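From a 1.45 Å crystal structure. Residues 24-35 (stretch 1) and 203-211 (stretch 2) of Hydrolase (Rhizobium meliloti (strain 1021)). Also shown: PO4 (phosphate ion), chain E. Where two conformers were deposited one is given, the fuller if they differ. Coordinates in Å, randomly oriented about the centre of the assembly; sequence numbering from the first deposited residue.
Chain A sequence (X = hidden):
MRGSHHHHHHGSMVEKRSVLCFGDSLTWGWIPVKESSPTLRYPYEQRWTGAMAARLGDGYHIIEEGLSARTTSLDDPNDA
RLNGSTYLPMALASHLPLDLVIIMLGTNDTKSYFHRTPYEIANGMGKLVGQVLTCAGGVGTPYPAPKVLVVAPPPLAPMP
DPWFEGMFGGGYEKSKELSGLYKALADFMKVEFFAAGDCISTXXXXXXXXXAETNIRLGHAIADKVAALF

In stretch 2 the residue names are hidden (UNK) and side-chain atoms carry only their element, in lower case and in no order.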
# COMPACT_ATOMS: atom_id res chain seq x y z
N ASP A 24 19.20 -17.31 -12.63
CA ASP A 24 18.25 -18.20 -11.96
C ASP A 24 18.95 -19.54 -11.65
O ASP A 24 20.16 -19.54 -11.41
CB ASP A 24 16.98 -18.31 -12.80
CG ASP A 24 17.23 -18.82 -14.21
OD1 ASP A 24 18.21 -19.56 -14.45
OD2 ASP A 24 16.42 -18.47 -15.08
N SER A 25 18.18 -20.65 -11.62
CA SER A 25 18.78 -21.95 -11.31
C SER A 25 19.87 -22.34 -12.31
O SER A 25 20.77 -23.13 -11.96
CB SER A 25 17.71 -23.04 -11.29
OG SER A 25 17.05 -23.11 -12.54
N LEU A 26 19.78 -21.86 -13.55
CA LEU A 26 20.83 -22.21 -14.51
C LEU A 26 22.17 -21.62 -14.09
O LEU A 26 23.23 -22.18 -14.43
CB LEU A 26 20.50 -21.71 -15.91
CG LEU A 26 19.15 -22.09 -16.49
CD1 LEU A 26 18.93 -21.41 -17.85
CD2 LEU A 26 19.04 -23.61 -16.58
N THR A 27 22.14 -20.51 -13.35
CA THR A 27 23.35 -19.86 -12.84
C THR A 27 23.71 -20.35 -11.44
O THR A 27 24.88 -20.61 -11.16
CB THR A 27 23.14 -18.34 -12.89
OG1 THR A 27 22.97 -17.93 -14.26
CG2 THR A 27 24.34 -17.61 -12.32
N TRP A 28 22.72 -20.50 -10.56
CA TRP A 28 22.96 -21.13 -9.26
C TRP A 28 23.57 -22.52 -9.42
O TRP A 28 24.50 -22.89 -8.69
CB TRP A 28 21.64 -21.23 -8.47
CG TRP A 28 21.81 -21.81 -7.08
CD1 TRP A 28 22.34 -21.17 -6.00
CD2 TRP A 28 21.46 -23.13 -6.64
NE1 TRP A 28 22.34 -22.01 -4.91
CE2 TRP A 28 21.82 -23.22 -5.28
CE3 TRP A 28 20.89 -24.26 -7.27
CZ2 TRP A 28 21.62 -24.38 -4.53
CZ3 TRP A 28 20.70 -25.41 -6.52
CH2 TRP A 28 21.08 -25.46 -5.16
N GLY A 29 23.08 -23.30 -10.38
CA GLY A 29 23.65 -24.61 -10.67
C GLY A 29 22.80 -25.75 -10.16
O GLY A 29 23.31 -26.66 -9.48
N TRP A 30 21.52 -25.74 -10.51
CA TRP A 30 20.58 -26.80 -10.14
C TRP A 30 20.92 -28.09 -10.90
O TRP A 30 20.86 -28.13 -12.13
CB TRP A 30 19.18 -26.33 -10.51
CG TRP A 30 18.05 -27.29 -10.21
CD1 TRP A 30 17.79 -28.46 -10.84
CD2 TRP A 30 17.02 -27.12 -9.24
NE1 TRP A 30 16.67 -29.05 -10.31
CE2 TRP A 30 16.17 -28.24 -9.32
CE3 TRP A 30 16.74 -26.12 -8.30
CZ2 TRP A 30 15.06 -28.40 -8.49
CZ3 TRP A 30 15.65 -26.28 -7.47
CH2 TRP A 30 14.82 -27.41 -7.57
N ILE A 31 21.16 -29.16 -10.16
CA ILE A 31 21.45 -30.45 -10.79
C ILE A 31 20.14 -31.12 -11.16
O ILE A 31 19.33 -31.41 -10.27
CB ILE A 31 22.25 -31.37 -9.85
CG1 ILE A 31 23.57 -30.71 -9.45
CG2 ILE A 31 22.52 -32.72 -10.56
CD1 ILE A 31 24.34 -31.50 -8.37
N PRO A 32 19.88 -31.42 -12.43
CA PRO A 32 18.62 -32.09 -12.75
C PRO A 32 18.59 -33.50 -12.18
O PRO A 32 19.59 -34.22 -12.23
CB PRO A 32 18.59 -32.09 -14.28
CG PRO A 32 19.99 -31.89 -14.71
CD PRO A 32 20.73 -31.18 -13.62
N VAL A 33 17.43 -33.89 -11.63
CA VAL A 33 17.32 -35.19 -10.95
C VAL A 33 15.96 -35.83 -11.22
O VAL A 33 14.95 -35.15 -11.40
CB VAL A 33 17.59 -35.12 -9.43
CG1 VAL A 33 19.04 -34.72 -9.13
CG2 VAL A 33 16.61 -34.19 -8.73
N LYS A 34 15.95 -37.17 -11.19
CA LYS A 34 14.75 -37.91 -11.58
C LYS A 34 13.56 -37.61 -10.69
O LYS A 34 12.42 -37.61 -11.17
CB LYS A 34 15.03 -39.42 -11.59
CG LYS A 34 15.25 -40.04 -10.20
CD LYS A 34 14.95 -41.54 -10.20
CE LYS A 34 15.92 -42.34 -11.04
NZ LYS A 34 15.65 -42.27 -12.51
N GLU A 35 13.78 -37.35 -9.40
CA GLU A 35 12.71 -37.02 -8.47
C GLU A 35 12.24 -35.57 -8.60
O GLU A 35 11.37 -35.14 -7.83
CB GLU A 35 13.17 -37.24 -7.02
CG GLU A 35 14.27 -38.29 -6.77
CD GLU A 35 13.74 -39.61 -6.25
OE1 GLU A 35 12.78 -39.59 -5.44
OE2 GLU A 35 14.28 -40.67 -6.65
N UNK A 203 19.55 -29.89 -21.72
CA UNK A 203 19.78 -31.32 -21.83
C UNK A 203 19.52 -32.10 -20.55
O UNK A 203 19.72 -33.33 -20.53
o UNK A 203 23.46 -31.56 -21.64
c UNK A 203 22.30 -31.13 -21.41
o UNK A 203 22.05 -30.34 -20.49
c UNK A 203 21.21 -31.60 -22.35
N UNK A 204 19.06 -31.44 -19.48
CA UNK A 204 18.81 -32.15 -18.24
C UNK A 204 17.56 -33.00 -18.30
O UNK A 204 16.63 -32.71 -19.05
N UNK A 205 17.54 -34.06 -17.48
CA UNK A 205 16.45 -35.04 -17.53
C UNK A 205 15.09 -34.40 -17.25
O UNK A 205 14.06 -34.90 -17.70
c UNK A 205 15.19 -37.67 -18.09
c UNK A 205 16.74 -36.25 -16.61
c UNK A 205 16.99 -35.80 -15.17
c UNK A 205 15.60 -37.27 -16.67
N UNK A 206 15.06 -33.29 -16.50
CA UNK A 206 13.80 -32.64 -16.18
C UNK A 206 13.26 -31.72 -17.28
O UNK A 206 12.12 -31.26 -17.14
o UNK A 206 15.24 -30.37 -13.63
c UNK A 206 13.86 -31.91 -14.82
o UNK A 206 15.51 -30.43 -15.81
c UNK A 206 14.95 -30.84 -14.76
N UNK A 207 14.00 -31.48 -18.37
CA UNK A 207 13.58 -30.58 -19.43
C UNK A 207 13.79 -29.10 -19.14
O UNK A 207 13.32 -28.27 -19.93
N UNK A 208 14.46 -28.75 -18.03
CA UNK A 208 14.61 -27.36 -17.58
C UNK A 208 16.09 -27.03 -17.32
O UNK A 208 16.59 -25.99 -17.74
c UNK A 208 14.01 -25.70 -15.78
c UNK A 208 11.47 -27.66 -15.38
c UNK A 208 12.28 -27.30 -16.60
c UNK A 208 13.77 -27.11 -16.31
N UNK A 209 16.79 -27.91 -16.62
CA UNK A 209 18.14 -27.63 -16.17
C UNK A 209 19.17 -28.33 -17.06
O UNK A 209 18.83 -29.01 -18.04
c UNK A 209 17.10 -25.98 -13.45
n UNK A 209 15.94 -25.88 -12.73
c UNK A 209 17.22 -27.27 -13.84
c UNK A 209 15.38 -27.07 -12.65
c UNK A 209 18.26 -27.95 -14.68
n UNK A 209 16.12 -27.92 -13.34
N UNK A 210 20.45 -28.12 -16.74
CA UNK A 210 21.56 -28.48 -17.62
C UNK A 210 22.53 -29.44 -16.95
O UNK A 210 22.66 -29.48 -15.73
c UNK A 210 21.55 -25.98 -18.53
c UNK A 210 20.83 -26.31 -19.80
c UNK A 210 22.32 -27.22 -18.06
c UNK A 210 22.52 -24.83 -18.71
N UNK A 211 23.20 -30.24 -17.78
CA UNK A 211 24.27 -31.12 -17.33
C UNK A 211 25.54 -30.33 -17.06
O UNK A 211 25.70 -29.19 -17.52
o UNK A 211 25.19 -31.61 -19.53
c UNK A 211 24.55 -32.17 -18.41
P PO4 E . 14.40 -22.64 -12.18
O1 PO4 E . 15.10 -21.33 -12.00
O2 PO4 E . 14.27 -22.94 -13.65
O3 PO4 E . 14.94 -23.83 -11.43
O4 PO4 E . 13.04 -22.61 -11.55
O HOH W 1 20.89 -26.35 -14.30
O HOH W 2 15.55 -31.59 -11.24

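Position 203 has two side-chain carbons, the second carrying two oxygens, and does not reach stretch 1. One oxygen lies 2.9 Å from the backbone N of position 211. A carboxylate one carbon beyond CB makes this Asp203.

Position 204 has no side-chain atoms. Its CA lies 3.7 Å from Pro32 CG, and an ideal CB would sit 2.8 Å from that same Pro32 CG, so the proline packs where a side chain would stand: Gly204.

Position 205 has four carbons, forked at the first, with one arm two carbons long. The short arm's carbon packs on Pro32 CB at 4.1 Å, an apolar contact, and passes 4.0 Å from the backbone N of Val33: Ile205.

Position 206 repeats the pattern of two carbons and two oxygens. One oxygen lies 3.8 Å from Pro32 CB, the other 3.8 Å from Trp30 NE1; hence Asp206. Asp206 OD1 accepts from the backbone N atoms of positions 208 (3.0 Å) and 209 (2.9 Å), which fixes the carboxylate. Asp206 OD2 receives a bond from water 2 (2.7 Å), which in turn accepts from Trp30 NE1 (2.9 Å).

Position 207 has no side chain and no contact with stretch 1, and its phi of 80° favours the assignment Gly207.

Position 208 has four carbons, forked at the first with one longer arm. Its contribution to the contact is mainly backbone, with its O 3.6 Å from Leu26 CD2: Ile208.

Position 209 has one carbon, then a five-membered ring of three carbons and two nitrogens. This ring stacks face-to-face on the five-membered ring of Trp30, with centroids 3.5 Å apart and planes at 18°: His209. His209 ND1 donates to Asp206 OD2 (2.6 Å, 167°), and His209 NE2 donates to phosphate O3 (2.6 Å, 170°).

Position 210 has four carbons, forked at the second. The carbon at the fork meets Leu26 CD2 at 4.0 Å: Leu210. Water 1 accepts from Leu210 N (3.0 Å) and donates to Trp30 O (2.8 Å).

Position 211 has one carbon and one oxygen, and its CB points away from stretch 1: Ser211. Ser211 OG donates to Asp203 OD2 (2.7 Å).

The contact buries 500 Å² without a clear direct hydrogen bond between the stretches. Stacking and apolar packing centre on His209 and Pro32; two waters and the phosphate supply hydrogen-bonded links. The Asp206 bond helps orient the imidazole, placing His209 NE2 3.0 Å from Ser25 OG. Phosphate P lies 2.7 Å from Ser25 OG, too close for an ordinary non-bonded contact. This serine–histidine–aspartate arrangement is consistent with a hydrolase active site.

Stretch 2 203-211: DGIDGIHLS
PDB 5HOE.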